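Local coordinates for signal recognition particle subunit SRP68 (Chaetomium thermophilum, PDB 4P3G), which probably serves, through this RNA-binding domain, as an RNA-binding component of the signal recognition particle, which targets nascent secretory and membrane proteins to the endoplasmic reticulum, at residues A[88-93]-A[103-108]; A[153-158]-A[165-170]. All coordinates share one frame; numbering follows the deposited sequence.

Contact 1: residues A[88-93]-A[103-108]; sequences MAMKAA and GRTRSH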
loop_
_atom_site.group_PDB
_atom_site.type_symbol
_atom_site.label_atom_id
_atom_site.label_comp_id
_atom_site.label_asym_id
_atom_site.label_seq_id
_atom_site.Cartn_x
_atom_site.Cartn_y
_atom_site.Cartn_z
HETATM N N MSE A 88 -26.441 16.963 5.105
HETATM C CA MSE A 88 -25.525 17.608 4.163
HETATM C C MSE A 88 -25.738 19.101 4.082
HETATM O O MSE A 88 -24.800 19.852 3.814
HETATM C CB MSE A 88 -25.650 17.018 2.762
HETATM C CG MSE A 88 -25.056 15.623 2.594
HETATM SE SE MSE A 88 -23.197 15.412 3.133
HETATM C CE MSE A 88 -23.403 14.743 4.964
ATOM N N ALA A 89 -26.982 19.521 4.303
ATOM C CA ALA A 89 -27.337 20.934 4.288
ATOM C C ALA A 89 -26.739 21.705 5.463
ATOM O O ALA A 89 -26.245 22.818 5.281
ATOM C CB ALA A 89 -28.837 21.092 4.271
HETATM N N MSE A 90 -26.784 21.135 6.664
HETATM C CA MSE A 90 -26.177 21.804 7.818
HETATM C C MSE A 90 -24.669 21.880 7.659
HETATM O O MSE A 90 -24.045 22.909 7.917
HETATM C CB MSE A 90 -26.523 21.086 9.113
HETATM C CG MSE A 90 -28.001 20.905 9.290
HETATM SE SE MSE A 90 -28.442 19.982 10.928
HETATM C CE MSE A 90 -27.899 21.332 12.196
ATOM N N LYS A 91 -24.093 20.771 7.224
ATOM C CA LYS A 91 -22.663 20.696 6.970
ATOM C C LYS A 91 -22.259 21.776 5.964
ATOM O O LYS A 91 -21.209 22.397 6.086
ATOM C CB LYS A 91 -22.319 19.294 6.463
ATOM C CG LYS A 91 -20.853 18.959 6.313
ATOM C CD LYS A 91 -20.697 17.541 5.796
ATOM C CE LYS A 91 -19.314 17.334 5.203
ATOM N NZ LYS A 91 -18.287 16.739 6.149
ATOM N N ALA A 92 -23.108 21.988 4.966
ATOM C CA ALA A 92 -22.847 22.968 3.926
ATOM C C ALA A 92 -22.871 24.380 4.483
ATOM O O ALA A 92 -22.078 25.225 4.071
ATOM C CB ALA A 92 -23.845 22.821 2.821
ATOM N N ALA A 93 -23.803 24.646 5.394
ATOM C CA ALA A 93 -23.925 25.984 5.958
ATOM C C ALA A 93 -22.625 26.366 6.671
ATOM O O ALA A 93 -22.115 27.483 6.531
ATOM C CB ALA A 93 -25.108 26.047 6.927
ATOM N N GLY A 103 -20.058 21.664 18.398
ATOM C CA GLY A 103 -20.069 20.230 18.637
ATOM C C GLY A 103 -21.517 19.748 18.675
ATOM O O GLY A 103 -21.794 18.577 18.403
ATOM N N ARG A 104 -22.431 20.652 19.049
ATOM C CA ARG A 104 -23.874 20.395 19.029
ATOM C C ARG A 104 -24.417 20.105 17.630
ATOM O O ARG A 104 -25.117 19.115 17.394
ATOM C CB ARG A 104 -24.614 21.633 19.538
ATOM C CG ARG A 104 -26.127 21.562 19.362
ATOM C CD ARG A 104 -26.854 22.825 19.858
ATOM N NE ARG A 104 -28.308 22.731 19.678
ATOM C CZ ARG A 104 -29.162 22.186 20.542
ATOM N NH1 ARG A 104 -28.726 21.724 21.703
ATOM N NH2 ARG A 104 -30.462 22.158 20.268
ATOM N N THR A 105 -24.035 20.959 16.691
ATOM C CA THR A 105 -24.485 20.854 15.319
ATOM C C THR A 105 -23.945 19.574 14.747
ATOM O O THR A 105 -24.618 18.906 13.972
ATOM C CB THR A 105 -24.050 22.069 14.486
ATOM O OG1 THR A 105 -24.757 23.226 14.950
ATOM C CG2 THR A 105 -24.370 21.868 13.017
ATOM N N ARG A 106 -22.720 19.233 15.119
ATOM C CA ARG A 106 -22.138 17.977 14.661
ATOM C C ARG A 106 -22.977 16.814 15.151
ATOM O O ARG A 106 -23.163 15.843 14.437
ATOM C CB ARG A 106 -20.691 17.817 15.128
ATOM C CG ARG A 106 -20.072 16.527 14.622
ATOM C CD ARG A 106 -18.648 16.365 15.123
ATOM N NE ARG A 106 -17.814 17.403 14.536
ATOM C CZ ARG A 106 -17.262 17.316 13.328
ATOM N NH1 ARG A 106 -17.427 16.218 12.590
ATOM N NH2 ARG A 106 -16.526 18.322 12.866
ATOM N N SER A 107 -23.484 16.919 16.374
ATOM C CA SER A 107 -24.275 15.841 16.943
ATOM C C SER A 107 -25.565 15.617 16.162
ATOM O O SER A 107 -25.958 14.473 15.932
ATOM C CB SER A 107 -24.597 16.130 18.398
ATOM O OG SER A 107 -25.522 15.172 18.880
ATOM N N HIS A 108 -26.205 16.718 15.755
ATOM C CA HIS A 108 -27.457 16.685 14.993
ATOM C C HIS A 108 -27.213 16.150 13.572
ATOM O O HIS A 108 -28.015 15.401 13.017
ATOM C CB HIS A 108 -28.084 18.079 14.948
ATOM C CG HIS A 108 -29.487 18.105 14.435
ATOM N ND1 HIS A 108 -30.024 19.189 13.780
ATOM C CD2 HIS A 108 -30.484 17.174 14.485
ATOM C CE1 HIS A 108 -31.278 18.935 13.440
ATOM N NE2 HIS A 108 -31.576 17.717 13.863
#
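Met90, present as selenomethionine, reaches from helix 71-93 to the first turns of helix 103-128 and makes every contact between residues 88-93 and 103-108. Its CG lies beside the backbone N and the chain runs straight to the selenium, which stands 3.4 Å from His108 ND1. There the side chain turns: the bend at chi3 (68°) places Met90 CE between Thr105 CG2 (3.7 Å) and His108 ND1 (3.4 Å). The selenium lies 4.1 Å from the centroid of the His108 imidazole, 50° off the ring normal, an oblique Met-aromatic contact in which the two side chains cross at about a right angle. His108 takes part because its CG is anti to the backbone N (chi1 -168°); its ring also meets that of His86, their planes about perpendicular. The Met90 side chain is the close-packed part: no hydrogen bond spans the segments, and the closest pair of CA atoms, Met90 CA and Thr105 CA, is 7.7 Å apart. The looser side is that of Lys91 and Arg106, which do not touch but both reach Glu156. None of the three touching residues is fully buried. Ile109 of the second helix also packs against Met90. A surface contact of two helices joined by a nonhelical connection, where the chain reverses direction, it is typical of the helical hairpins of an all-helical, TPR-like RNA-binding domain.

Contact 2: residues A[153-158]-A[165-170]; sequences ALFEKQ and KSYAIC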
loop_
_atom_site.group_PDB
_atom_site.type_symbol
_atom_site.label_atom_id
_atom_site.label_comp_id
_atom_site.label_asym_id
_atom_site.label_seq_id
_atom_site.Cartn_x
_atom_site.Cartn_y
_atom_site.Cartn_z
ATOM N N ALA A 153 -21.944 8.424 8.224
ATOM C CA ALA A 153 -22.259 8.756 9.591
ATOM C C ALA A 153 -21.011 8.718 10.475
ATOM O O ALA A 153 -20.735 9.690 11.173
ATOM C CB ALA A 153 -23.343 7.833 10.117
ATOM N N LEU A 154 -20.233 7.634 10.416
ATOM C CA LEU A 154 -19.050 7.501 11.280
ATOM C C LEU A 154 -17.939 8.471 10.873
ATOM O O LEU A 154 -17.169 8.961 11.710
ATOM C CB LEU A 154 -18.535 6.073 11.272
ATOM C CG LEU A 154 -19.470 5.012 11.851
ATOM C CD1 LEU A 154 -19.072 3.637 11.314
ATOM C CD2 LEU A 154 -19.471 5.057 13.382
ATOM N N PHE A 155 -17.871 8.762 9.586
ATOM C CA PHE A 155 -16.927 9.759 9.098
ATOM C C PHE A 155 -17.214 11.154 9.722
ATOM O O PHE A 155 -16.281 11.871 10.102
ATOM C CB PHE A 155 -17.019 9.814 7.583
ATOM C CG PHE A 155 -16.075 10.765 6.948
ATOM C CD1 PHE A 155 -16.423 12.114 6.817
ATOM C CD2 PHE A 155 -14.866 10.324 6.418
ATOM C CE1 PHE A 155 -15.556 13.026 6.209
ATOM C CE2 PHE A 155 -13.984 11.221 5.794
ATOM C CZ PHE A 155 -14.330 12.575 5.693
ATOM N N GLU A 156 -18.493 11.532 9.824
ATOM C CA GLU A 156 -18.876 12.807 10.422
ATOM C C GLU A 156 -18.641 12.830 11.940
ATOM O O GLU A 156 -18.343 13.875 12.532
ATOM C CB GLU A 156 -20.332 13.111 10.113
ATOM C CG GLU A 156 -20.568 13.517 8.666
ATOM C CD GLU A 156 -19.751 14.716 8.240
ATOM O OE1 GLU A 156 -19.725 15.704 9.009
ATOM O OE2 GLU A 156 -19.141 14.668 7.141
ATOM N N LYS A 157 -18.788 11.669 12.563
ATOM C CA LYS A 157 -18.551 11.501 13.987
ATOM C C LYS A 157 -17.049 11.486 14.260
ATOM O O LYS A 157 -16.612 11.473 15.413
ATOM C CB LYS A 157 -19.167 10.189 14.445
ATOM C CG LYS A 157 -19.439 10.053 15.930
ATOM C CD LYS A 157 -20.329 8.821 16.159
ATOM C CE LYS A 157 -20.799 8.693 17.589
ATOM N NZ LYS A 157 -21.714 7.522 17.689
ATOM N N GLN A 158 -16.265 11.454 13.183
ATOM C CA GLN A 158 -14.812 11.454 13.287
ATOM C C GLN A 158 -14.289 10.163 13.923
ATOM O O GLN A 158 -13.214 10.124 14.521
ATOM C CB GLN A 158 -14.344 12.724 14.011
ATOM C CG GLN A 158 -14.440 13.915 13.094
ATOM C CD GLN A 158 -14.305 15.250 13.794
ATOM O OE1 GLN A 158 -14.297 15.339 15.024
ATOM N NE2 GLN A 158 -14.223 16.312 12.999
ATOM N N LYS A 165 -14.300 0.586 8.100
ATOM C CA LYS A 165 -14.931 -0.736 7.982
ATOM C C LYS A 165 -16.149 -0.658 7.077
ATOM O O LYS A 165 -16.321 -1.521 6.225
ATOM C CB LYS A 165 -15.342 -1.329 9.333
ATOM C CG LYS A 165 -14.283 -1.251 10.379
ATOM C CD LYS A 165 -14.542 -2.258 11.482
ATOM C CE LYS A 165 -15.699 -1.848 12.353
ATOM N NZ LYS A 165 -15.625 -2.554 13.659
ATOM N N SER A 166 -16.993 0.361 7.254
ATOM C CA SER A 166 -18.184 0.469 6.403
ATOM C C SER A 166 -17.842 0.727 4.960
ATOM O O SER A 166 -18.357 0.062 4.063
ATOM C CB SER A 166 -19.125 1.567 6.870
ATOM O OG SER A 166 -19.784 1.173 8.041
ATOM N N TYR A 167 -16.953 1.686 4.742
ATOM C CA TYR A 167 -16.595 2.082 3.392
ATOM C C TYR A 167 -15.904 0.961 2.628
ATOM O O TYR A 167 -16.038 0.852 1.398
ATOM C CB TYR A 167 -15.704 3.322 3.446
ATOM C CG TYR A 167 -16.439 4.629 3.537
ATOM C CD1 TYR A 167 -17.490 4.919 2.682
ATOM C CD2 TYR A 167 -16.098 5.567 4.498
ATOM C CE1 TYR A 167 -18.160 6.118 2.750
ATOM C CE2 TYR A 167 -16.772 6.783 4.587
ATOM C CZ TYR A 167 -17.803 7.054 3.709
ATOM O OH TYR A 167 -18.483 8.260 3.798
ATOM N N ALA A 168 -15.167 0.123 3.356
ATOM C CA ALA A 168 -14.505 -1.001 2.723
ATOM C C ALA A 168 -15.569 -1.934 2.169
ATOM O O ALA A 168 -15.474 -2.351 1.008
ATOM C CB ALA A 168 -13.600 -1.726 3.700
ATOM N N ILE A 169 -16.607 -2.217 2.967
ATOM C CA ILE A 169 -17.664 -3.093 2.482
ATOM C C ILE A 169 -18.270 -2.507 1.193
ATOM O O ILE A 169 -18.337 -3.191 0.176
ATOM C CB ILE A 169 -18.817 -3.289 3.480
ATOM C CG1 ILE A 169 -18.362 -3.837 4.828
ATOM C CG2 ILE A 169 -19.934 -4.089 2.847
ATOM C CD1 ILE A 169 -17.716 -5.103 4.729
ATOM N N CYS A 170 -18.694 -1.242 1.202
ATOM C CA CYS A 170 -19.393 -0.760 0.011
ATOM C C CYS A 170 -18.493 -0.578 -1.207
ATOM O O CYS A 170 -18.920 -0.794 -2.346
ATOM C CB CYS A 170 -20.213 0.519 0.252
ATOM S SG CYS A 170 -19.338 2.047 0.388
#
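Phe155 and Tyr167 make the apolar meeting between residues 153-158 and 165-170. Followed outward, Phe155 begins with CB, which points to the second helix and lies 4.3 Å from Tyr167 CE2, at the edge of the tyrosine ring and near its plane. CG is anti to the backbone N (chi1 -178°), a torsion that turns the phenyl group off the line from CB to the tyrosine; Tyr167 CE2 approaches the ring obliquely, with Phe155 CD2 its nearest ring atom at 4.4 Å. Glu156 OE2 lies at the ring edge, in its plane, 3.7 Å from Phe155 CD1. The ring also packs edge-to-face with Trp160, and the side chain touches Cys163, both of helix 160-181. A second, smaller touch pairs Leu154 CD1 with Ser166 OG at 4.2 Å. Tyr167 is buried, and continues inward onto Ser197 and Met198 of helix 186-205, whereas Lys165 bonds through NZ to Ser224 OG of a second subunit. Gln158, with positive phi (67°), closes the first helix in a Schellman motif. The short turn that follows and the packing across it are characteristic of an antiparallel alpha-hairpin of the TPR-like SRP68 RNA-binding domain.

Overall arrangement
Contacts 1 and 2 follow one another along the chain, their centres about 17 Å apart, each joining helices that are neighbours in sequence. Residues 153-158 also bind contact 1 directly. Lys91 NZ of helix 71-93 forms a salt bridge with Glu156 OE2, though the modelled 2.4 Å is too short to be taken literally, and the Glu156 carbonyl probably accepts a hydrogen bond from Arg106 of helix 103-128; the C-terminal end of helix 136-156 is thus tied to both helices of contact 1. Gln158 packs on the same arginine. Contact 1 is peripheral, about 17 Å from the centre of the chain, while contact 2, about 10 Å from it, is partly buried.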